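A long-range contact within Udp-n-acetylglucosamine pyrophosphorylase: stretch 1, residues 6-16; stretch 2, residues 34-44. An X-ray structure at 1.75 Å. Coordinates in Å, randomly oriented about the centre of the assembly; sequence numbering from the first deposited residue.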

# COMPACT_ATOMS: atom_id res chain seq x y z
N SER A 6 -9.80 -34.44 0.95
CA SER A 6 -10.30 -33.60 2.02
C SER A 6 -9.24 -32.55 2.37
O SER A 6 -8.05 -32.78 2.15
CB SER A 6 -10.65 -34.43 3.26
OG SER A 6 -9.49 -34.89 3.92
N ASP A 7 -9.69 -31.42 2.92
CA ASP A 7 -8.78 -30.38 3.41
C ASP A 7 -7.71 -30.99 4.29
O ASP A 7 -6.55 -30.66 4.14
CB ASP A 7 -9.52 -29.31 4.22
CG ASP A 7 -10.22 -28.27 3.35
OD1 ASP A 7 -10.18 -28.38 2.11
OD2 ASP A 7 -10.82 -27.33 3.92
N ARG A 8 -8.10 -31.88 5.21
CA ARG A 8 -7.17 -32.47 6.17
C ARG A 8 -6.13 -33.32 5.47
O ARG A 8 -4.95 -33.26 5.79
CB ARG A 8 -7.91 -33.30 7.24
CG ARG A 8 -6.98 -33.77 8.36
CD ARG A 8 -7.70 -34.00 9.69
NE ARG A 8 -8.42 -35.28 9.74
CZ ARG A 8 -7.85 -36.48 9.94
N ASP A 9 -6.55 -34.11 4.48
CA ASP A 9 -5.60 -34.94 3.74
C ASP A 9 -4.60 -34.10 2.94
O ASP A 9 -3.43 -34.47 2.81
CB ASP A 9 -6.35 -35.95 2.86
CG ASP A 9 -6.93 -37.12 3.67
OD1 ASP A 9 -6.56 -37.30 4.85
OD2 ASP A 9 -7.77 -37.86 3.12
N VAL A 10 -5.07 -32.97 2.40
CA VAL A 10 -4.18 -32.02 1.70
C VAL A 10 -3.15 -31.47 2.69
O VAL A 10 -1.94 -31.45 2.39
CB VAL A 10 -4.96 -30.86 1.03
CG1 VAL A 10 -3.98 -29.85 0.41
CG2 VAL A 10 -5.91 -31.41 -0.04
N CYS A 11 -3.61 -31.07 3.88
CA CYS A 11 -2.68 -30.60 4.93
C CYS A 11 -1.67 -31.66 5.29
O CYS A 11 -0.49 -31.36 5.41
CB CYS A 11 -3.42 -30.14 6.19
SG CYS A 11 -4.32 -28.63 5.91
N ILE A 12 -2.13 -32.91 5.45
CA ILE A 12 -1.23 -34.00 5.76
C ILE A 12 -0.16 -34.17 4.69
O ILE A 12 1.00 -34.37 5.02
CB ILE A 12 -1.99 -35.33 6.07
CG1 ILE A 12 -2.79 -35.17 7.38
CG2 ILE A 12 -1.02 -36.50 6.17
CD1 ILE A 12 -3.76 -36.30 7.69
N GLN A 13 -0.56 -34.07 3.42
CA GLN A 13 0.38 -34.15 2.29
C GLN A 13 1.38 -33.00 2.36
O GLN A 13 2.60 -33.20 2.24
CB GLN A 13 -0.39 -34.13 0.96
CG GLN A 13 0.41 -34.58 -0.25
CD GLN A 13 -0.42 -34.71 -1.53
N ARG A 14 0.86 -31.80 2.61
CA ARG A 14 1.74 -30.62 2.73
C ARG A 14 2.77 -30.72 3.84
O ARG A 14 3.86 -30.21 3.69
CB ARG A 14 0.93 -29.33 2.87
CG ARG A 14 0.16 -28.98 1.61
CD ARG A 14 -0.75 -27.80 1.83
NE ARG A 14 0.03 -26.62 2.22
CZ ARG A 14 -0.48 -25.54 2.80
NH1 ARG A 14 -1.78 -25.47 3.07
NH2 ARG A 14 0.32 -24.52 3.13
N LEU A 15 2.43 -31.41 4.94
CA LEU A 15 3.37 -31.54 6.07
C LEU A 15 4.22 -32.81 6.08
O LEU A 15 5.13 -32.94 6.91
CB LEU A 15 2.63 -31.36 7.42
CG LEU A 15 2.36 -29.91 7.90
CD1 LEU A 15 3.66 -29.19 8.25
CD2 LEU A 15 1.58 -29.08 6.88
N THR A 16 3.94 -33.74 5.17
CA THR A 16 4.73 -34.96 5.07
C THR A 16 6.13 -34.66 4.54
O THR A 16 6.26 -34.03 3.49
CB THR A 16 4.03 -36.01 4.20
OG1 THR A 16 2.79 -36.36 4.82
CG2 THR A 16 4.90 -37.26 4.06
N GLU A 34 -9.22 -30.34 17.29
CA GLU A 34 -7.85 -29.89 17.09
C GLU A 34 -7.45 -30.10 15.65
O GLU A 34 -6.89 -29.19 15.03
CB GLU A 34 -6.87 -30.64 17.99
CG GLU A 34 -6.83 -30.10 19.43
CD GLU A 34 -6.35 -31.14 20.44
OE1 GLU A 34 -5.74 -32.17 20.03
OE2 GLU A 34 -6.58 -30.94 21.65
N ARG A 35 -7.71 -31.31 15.16
CA ARG A 35 -7.46 -31.68 13.78
C ARG A 35 -8.16 -30.68 12.87
O ARG A 35 -7.56 -30.19 11.91
CB ARG A 35 -7.97 -33.09 13.48
CG ARG A 35 -7.19 -34.24 14.10
CD ARG A 35 -7.82 -35.58 13.75
NE ARG A 35 -7.37 -36.66 14.64
CZ ARG A 35 -7.72 -37.94 14.53
N ALA A 36 -9.41 -30.35 13.19
CA ALA A 36 -10.18 -29.44 12.35
C ALA A 36 -9.68 -28.00 12.37
O ALA A 36 -9.61 -27.34 11.33
CB ALA A 36 -11.66 -29.51 12.68
N SER A 37 -9.33 -27.47 13.55
CA SER A 37 -8.91 -26.06 13.57
C SER A 37 -7.52 -25.91 12.94
O SER A 37 -7.26 -24.92 12.25
CB SER A 37 -8.93 -25.47 14.98
OG SER A 37 -8.05 -26.18 15.81
N LEU A 38 -6.65 -26.89 13.17
CA LEU A 38 -5.32 -26.87 12.56
C LEU A 38 -5.44 -26.97 11.05
O LEU A 38 -4.73 -26.27 10.31
CB LEU A 38 -4.49 -28.02 13.13
CG LEU A 38 -2.97 -27.94 13.22
CD1 LEU A 38 -2.46 -26.55 13.58
CD2 LEU A 38 -2.55 -28.96 14.29
N THR A 39 -6.33 -27.84 10.58
CA THR A 39 -6.65 -27.95 9.16
C THR A 39 -7.15 -26.62 8.57
O THR A 39 -6.66 -26.17 7.51
CB THR A 39 -7.66 -29.10 8.89
OG1 THR A 39 -7.07 -30.36 9.27
CG2 THR A 39 -8.04 -29.15 7.43
N ALA A 40 -8.10 -25.97 9.26
CA ALA A 40 -8.65 -24.72 8.75
C ALA A 40 -7.54 -23.67 8.66
O ALA A 40 -7.46 -22.94 7.68
CB ALA A 40 -9.78 -24.20 9.64
N GLN A 41 -6.68 -23.62 9.68
CA GLN A 41 -5.61 -22.62 9.70
C GLN A 41 -4.63 -22.84 8.56
O GLN A 41 -4.35 -21.92 7.81
CB GLN A 41 -4.88 -22.59 11.03
CG GLN A 41 -3.77 -21.54 11.08
CD GLN A 41 -2.87 -21.67 12.30
OE1 GLN A 41 -2.77 -22.74 12.89
NE2 GLN A 41 -2.21 -20.57 12.67
N ILE A 42 -4.12 -24.05 8.43
CA ILE A 42 -3.11 -24.33 7.40
C ILE A 42 -3.70 -24.16 6.00
O ILE A 42 -3.03 -23.67 5.09
CB ILE A 42 -2.47 -25.72 7.60
CG1 ILE A 42 -1.69 -25.78 8.92
CG2 ILE A 42 -1.57 -26.11 6.43
CD1 ILE A 42 -1.39 -27.20 9.36
N THR A 43 -4.98 -24.51 5.85
CA THR A 43 -5.71 -24.35 4.58
C THR A 43 -6.03 -22.89 4.20
O THR A 43 -5.76 -22.46 3.07
CB THR A 43 -7.02 -25.19 4.59
OG1 THR A 43 -6.68 -26.57 4.82
CG2 THR A 43 -7.76 -25.09 3.28
N ASN A 44 -6.60 -22.15 5.13
CA ASN A 44 -7.17 -20.83 4.87
C ASN A 44 -6.28 -19.66 5.23
O ASN A 44 -6.46 -18.57 4.68
CB ASN A 44 -8.49 -20.66 5.61
CG ASN A 44 -9.47 -21.76 5.28
OD1 ASN A 44 -9.46 -22.29 4.16
ND2 ASN A 44 -10.30 -22.12 6.24
O HOH W 1 -6.33 -28.07 2.58

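Two helices, residues 7-15 and 34-44, pack at an angle of 70° between their N-to-C directions. Their axes come within 9.2 Å of each other. Together the two stretches bury 447 Å². The residues with the most covered surface are Ile 42, Arg 8 and Thr 39.

Ile 42 has the largest covered area, 76 Å². Its CA-to-CB bond points toward the first helix, and three residues of that helix meet it. Cys 11 SG lies 3.8 Å from Ile 42 CG2. Leu 15 CD2 lies 4.3 Å from Ile 42 CD1. Both are apolar contacts between side chains. The third partner is Arg 14. Its guanidinium carries the only direct hydrogen bond between the two stretches, from Arg 14 NH1 to Ile 42 O, at 3.0 Å and with an N-H...acceptor angle of 153°. Ile 42 CG2 sits over one face of the same guanidinium, 3.4 Å from Arg 14 NH1. Ile 42 therefore meets Arg 14 with both its backbone and its side chain.

Thr 39 and Arg 8 mark the closest backbone approach, with Arg 8 CA and Thr 39 CA 5.4 Å apart. The CA-to-CB bond of Thr 39 points toward the first helix. Its methyl touches the start of that helix: Thr 39 CG2 is 3.5 Å from Arg 8 N and 3.5 Å from Asp 7 CB. Its hydroxyl is turned back to its own helix, where Thr 39 OG1 donates to Arg 35 O at 2.7 Å. The same oxygen is 3.5 Å from Arg 8 CG, so the aliphatic part of the arginine packs beside it.

The CA-to-CB bond of Arg 8 points sideways to the second helix; chi1 and chi2 are both t. Its chain runs on to Arg 35, where Arg 8 CD is 3.9 Å from Arg 35 CB. This is contact between aliphatic parts. The NH1 and NH2 atoms of both arginines are not modelled.

Thr 43 lies one turn beyond Thr 39 and repeats its pattern. Thr 43 OG1 donates to Thr 39 O at 2.7 Å, and Cys 11 SG is 3.3 Å from Thr 43 OG1. Water 1 adds a bridge between the helices. It donates to Thr 43 OG1 at 2.7 Å and to Asp 7 O at 3.0 Å. The Thr 43 hydroxyl thus gives its proton within its own helix and accepts one from the water.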